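PDB 4G0O: protein argonaute 5 from Arabidopsis thaliana, which uses the nucleotide specificity loop of its MID domain to sort small RNAs by their 5' nucleotide, probably for gene silencing. Local coordinates for residues A[33-36]-A[37-41]; A[91-94]-A[95-99]. All coordinates share one frame; numbering follows the deposited sequence.

Contact 1. Residues A[33-36]-A[37-41]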
loop_
_atom_site.group_PDB
_atom_site.type_symbol
_atom_site.label_atom_id
_atom_site.label_comp_id
_atom_site.label_asym_id
_atom_site.label_seq_id
_atom_site.Cartn_x
_atom_site.Cartn_y
_atom_site.Cartn_z
ATOM N N LYS A 33 1.608 -8.333 -5.563
ATOM C CA LYS A 33 1.173 -8.919 -6.826
ATOM C C LYS A 33 -0.271 -9.405 -6.709
ATOM O O LYS A 33 -1.093 -9.152 -7.589
ATOM C CB LYS A 33 2.099 -10.053 -7.272
ATOM C CG LYS A 33 1.624 -10.760 -8.545
ATOM C CD LYS A 33 2.699 -11.663 -9.151
ATOM C CE LYS A 33 3.664 -10.894 -10.060
ATOM N NZ LYS A 33 4.681 -10.089 -9.315
ATOM N N GLN A 34 -0.575 -10.082 -5.608
ATOM C CA GLN A 34 -1.929 -10.564 -5.357
ATOM C C GLN A 34 -2.910 -9.437 -5.016
ATOM O O GLN A 34 -4.053 -9.448 -5.482
ATOM C CB GLN A 34 -1.937 -11.643 -4.260
ATOM C CG GLN A 34 -1.418 -13.001 -4.716
ATOM C CD GLN A 34 -1.326 -14.024 -3.581
ATOM O OE1 GLN A 34 -2.149 -14.042 -2.655
ATOM N NE2 GLN A 34 -0.317 -14.882 -3.655
ATOM N N LEU A 35 -2.465 -8.469 -4.213
ATOM C CA LEU A 35 -3.326 -7.365 -3.777
ATOM C C LEU A 35 -3.838 -6.603 -4.993
ATOM O O LEU A 35 -5.038 -6.356 -5.122
ATOM C CB LEU A 35 -2.566 -6.421 -2.849
ATOM C CG LEU A 35 -3.311 -5.809 -1.656
ATOM C CD1 LEU A 35 -2.597 -4.574 -1.216
ATOM C CD2 LEU A 35 -4.797 -5.515 -1.926
ATOM N N ILE A 36 -2.924 -6.267 -5.899
ATOM C CA ILE A 36 -3.279 -5.586 -7.141
ATOM C C ILE A 36 -4.235 -6.410 -8.013
ATOM O O ILE A 36 -5.164 -5.854 -8.600
ATOM C CB ILE A 36 -2.024 -5.174 -7.912
ATOM C CG1 ILE A 36 -1.484 -3.877 -7.319
ATOM C CG2 ILE A 36 -2.311 -4.973 -9.399
ATOM C CD1 ILE A 36 -0.050 -3.610 -7.682
ATOM N N GLY A 37 -4.023 -7.726 -8.062
ATOM C CA GLY A 37 -4.924 -8.625 -8.760
ATOM C C GLY A 37 -6.317 -8.582 -8.156
ATOM O O GLY A 37 -7.315 -8.650 -8.865
ATOM N N MET A 38 -6.371 -8.459 -6.833
ATOM C CA MET A 38 -7.630 -8.309 -6.107
ATOM C C MET A 38 -8.262 -6.920 -6.340
ATOM O O MET A 38 -9.468 -6.815 -6.565
ATOM C CB MET A 38 -7.409 -8.589 -4.611
ATOM C CG MET A 38 -8.638 -8.428 -3.731
ATOM S SD MET A 38 -10.064 -9.450 -4.208
ATOM C CE MET A 38 -9.522 -11.102 -3.717
ATOM N N CYS A 39 -7.457 -5.857 -6.296
ATOM C CA CYS A 39 -7.955 -4.532 -6.666
ATOM C C CYS A 39 -8.544 -4.583 -8.075
ATOM O O CYS A 39 -9.633 -4.072 -8.326
ATOM C CB CYS A 39 -6.834 -3.481 -6.623
ATOM S SG CYS A 39 -6.283 -2.964 -4.947
ATOM N N VAL A 40 -7.816 -5.210 -8.995
ATOM C CA VAL A 40 -8.221 -5.207 -10.396
ATOM C C VAL A 40 -9.474 -6.047 -10.657
ATOM O O VAL A 40 -10.381 -5.609 -11.362
ATOM C CB VAL A 40 -7.064 -5.604 -11.332
ATOM C CG1 VAL A 40 -7.596 -6.085 -12.681
ATOM C CG2 VAL A 40 -6.124 -4.404 -11.514
ATOM N N SER A 41 -9.546 -7.233 -10.062
ATOM C CA SER A 41 -10.748 -8.060 -10.213
ATOM C C SER A 41 -12.000 -7.326 -9.736
ATOM O O SER A 41 -13.097 -7.596 -10.220
ATOM C CB SER A 41 -10.615 -9.377 -9.447
ATOM O OG SER A 41 -10.407 -9.129 -8.065
#

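Contact 2. Residues A[91-94]-A[95-99]. With SO4 (sulfate ion), chain C.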
loop_
_atom_site.group_PDB
_atom_site.type_symbol
_atom_site.label_atom_id
_atom_site.label_comp_id
_atom_site.label_asym_id
_atom_site.label_seq_id
_atom_site.Cartn_x
_atom_site.Cartn_y
_atom_site.Cartn_z
ATOM N N GLY A 91 1.272 5.986 13.685
ATOM C CA GLY A 91 0.972 7.412 13.746
ATOM C C GLY A 91 2.029 8.250 13.051
ATOM O O GLY A 91 1.707 9.110 12.239
ATOM N N LYS A 92 3.294 7.991 13.374
ATOM C CA LYS A 92 4.405 8.646 12.711
ATOM C C LYS A 92 4.308 8.511 11.182
ATOM O O LYS A 92 4.426 9.508 10.451
ATOM C CB LYS A 92 5.737 8.067 13.203
ATOM C CG LYS A 92 6.936 8.838 12.684
ATOM C CD LYS A 92 8.230 8.008 12.685
ATOM C CE LYS A 92 8.938 8.011 14.036
ATOM N NZ LYS A 92 10.123 7.092 14.030
ATOM N N ILE A 93 4.086 7.289 10.698
ATOM C CA ILE A 93 4.054 7.048 9.253
ATOM C C ILE A 93 2.911 7.774 8.557
ATOM O O ILE A 93 3.096 8.328 7.474
ATOM C CB ILE A 93 4.000 5.541 8.919
ATOM C CG1 ILE A 93 5.239 4.840 9.476
ATOM C CG2 ILE A 93 3.888 5.310 7.398
ATOM C CD1 ILE A 93 5.210 3.341 9.324
ATOM N N LYS A 94 1.730 7.778 9.169
ATOM C CA LYS A 94 0.576 8.413 8.539
ATOM C C LYS A 94 0.768 9.911 8.519
ATOM O O LYS A 94 0.481 10.566 7.513
ATOM C CB LYS A 94 -0.703 8.093 9.289
ATOM C CG LYS A 94 -1.123 6.647 9.181
ATOM C CD LYS A 94 -2.162 6.450 8.089
ATOM C CE LYS A 94 -1.562 5.858 6.807
ATOM N NZ LYS A 94 -2.560 5.851 5.682
ATOM N N ARG A 95 1.238 10.439 9.646
ATOM C CA ARG A 95 1.540 11.857 9.777
ATOM C C ARG A 95 2.502 12.290 8.663
ATOM O O ARG A 95 2.261 13.269 7.965
ATOM C CB ARG A 95 2.132 12.159 11.170
ATOM C CG ARG A 95 2.802 13.535 11.263
ATOM C CD ARG A 95 3.407 13.840 12.629
ATOM N NE ARG A 95 4.527 12.959 12.973
ATOM C CZ ARG A 95 5.769 13.103 12.515
ATOM N NH1 ARG A 95 6.728 12.259 12.890
ATOM N NH2 ARG A 95 6.059 14.090 11.678
ATOM N N ILE A 96 3.573 11.534 8.473
ATOM C CA ILE A 96 4.582 11.900 7.484
ATOM C C ILE A 96 3.993 11.851 6.082
ATOM O O ILE A 96 4.182 12.765 5.275
ATOM C CB ILE A 96 5.800 10.973 7.570
ATOM C CG1 ILE A 96 6.589 11.263 8.846
ATOM C CG2 ILE A 96 6.685 11.123 6.328
ATOM C CD1 ILE A 96 7.620 10.193 9.178
ATOM N N CYS A 97 3.265 10.780 5.798
ATOM C CA CYS A 97 2.674 10.618 4.482
ATOM C C CYS A 97 1.555 11.615 4.229
ATOM O O CYS A 97 1.579 12.374 3.247
ATOM C CB CYS A 97 2.142 9.193 4.302
ATOM S SG CYS A 97 3.445 7.943 4.267
ATOM N N GLU A 98 0.564 11.600 5.109
ATOM C CA GLU A 98 -0.673 12.328 4.843
ATOM C C GLU A 98 -0.488 13.828 5.027
ATOM O O GLU A 98 -0.820 14.612 4.140
ATOM C CB GLU A 98 -1.810 11.796 5.720
ATOM C CG GLU A 98 -2.102 10.313 5.468
ATOM C CD GLU A 98 -3.193 9.746 6.376
ATOM O OE1 GLU A 98 -3.244 10.116 7.572
ATOM O OE2 GLU A 98 -3.995 8.921 5.883
ATOM N N THR A 99 0.067 14.217 6.166
ATOM C CA THR A 99 0.229 15.623 6.478
ATOM C C THR A 99 1.520 16.213 5.902
ATOM O O THR A 99 1.491 17.263 5.254
ATOM C CB THR A 99 0.182 15.871 8.007
ATOM O OG1 THR A 99 1.304 15.238 8.628
ATOM C CG2 THR A 99 -1.087 15.306 8.607
HETATM S S SO4 C . -5.536 2.425 6.824
HETATM O O1 SO4 C . -5.406 1.140 7.520
HETATM O O2 SO4 C . -4.192 3.058 6.746
HETATM O O3 SO4 C . -6.130 2.216 5.492
HETATM O O4 SO4 C . -6.466 3.294 7.561
#

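Contact 1. Residues A[33-36]-A[37-41]
Leu35 and Cys39, one helical turn apart, meet on the buried face of helix 27-42, where Leu35 CD2 lies 4.2 Å from Cys39 SG. The sulfur stands beside its own backbone N (chi1 -74°), which draws it back along the helix toward the leucine, and Cys39 SG passes 3.6 Å from Leu35 O. Leu35 O also accepts the N-H of Cys39 N in a short bond of 2.7 Å, nearly straight at 164°. A branched leucine and a small cysteine suit this face: the two pack against Met121, Val124 and Ala125 of helix 118-131.

Ile36 and Val40 repeat the spacing a little further round the helix, but more loosely. Ile36 CG2 and Val40 CG2 come no nearer than 4.4 Å, and Val40 CG2 also lies 3.4 Å from Ile36 O, the acceptor for Val40 N. Ile36, like Cys39, touches Phe46 of strand 45-46. Met38 contributes CB, 3.3 Å from Leu35 O, and then its bent chain leads away. Near the helix end, Ser41 OG turns back and donates to Met38 O at 2.9 Å, a common helical use of serine.

Such i to i+4 pairing belongs to an amphipathic helix, here the connection of the beta-alpha-beta unit made by strand 7-18, helix 27-42 and strand 45-46 in the Rossmann-like MID domain.

Contact 2. Residues A[91-94]-A[95-99]
Lys94 reaches Glu98 because its chain bends twice, at chi2 (-97°) and chi3 (102°), both well away from staggered values, whereas Glu98 runs extended beyond CG. The two side chains cross obliquely: Lys94 CD lies 3.8 Å from Glu98 OE2, and Lys94 NZ ends 3.4 Å from the same oxygen in a weak salt bridge. The backbone ties the pair more firmly, Glu98 N donating to Lys94 O at 2.6 Å.

The ammonium has other partners. Lys94 NZ is hydrogen-bonded to Ser105 OG and, weakly, to sulfate O2 at 3.4 Å, an anion that Lys131 NZ also holds. A long, flexible lysine suits a place where one charge must serve several oxygens. The sulfate probably comes from the crystallisation liquor; its position is consistent with the pocket that takes the 5' phosphate of the guide RNA in Argonaute MID domains. A methionine in place of Lys94 would probably lose the bond to Ser105 OG and leave Glu98 and the anion without this positive partner.

On another side, the arginine turns back at chi3 (65°), bringing Arg95 NH1 within 3.4 Å of Lys92 CG, with Lys92 O above one guanidinium face, toward its rim; Glu100 is its salt-bridge partner. Lys92 and Ile96 run side by side, Lys92 CG to Ile96 CD1 at 3.8 Å, so the aliphatic part of the lysine extends the apolar surface.

Ile93 CG2 meets Cys97 SG at 4.1 Å on the buried face. Here Ile93 touches Phe19, Leu83, Pro84 and Cys107, while Ile96 and Cys97 pack on Leu66 of helix 62-72. Helix 90-101 thus links strands 78-82 and 105-108 of the parallel sheet, with helix 62-72 alongside.

How the contacts relate
Contact 1 comes first along the chain, on helix 27-42, and contact 2 follows on helix 90-101. Their centres lie 25 Å apart, on opposite sides of the chain's centre, and their nearest atoms are about 13 Å apart, so they do not touch. Each helix is the crossover of its own beta-alpha-beta unit, and both units contribute strands to one parallel sheet, in which strand 7-18 pairs with 45-46 and with 78-82, itself beside 105-108. Helix 118-131 packs on Gln34, Leu35 and Cys39 of contact 1 and at its end, through Lys131, reaches the sulfate site of contact 2, probably the phosphate pocket.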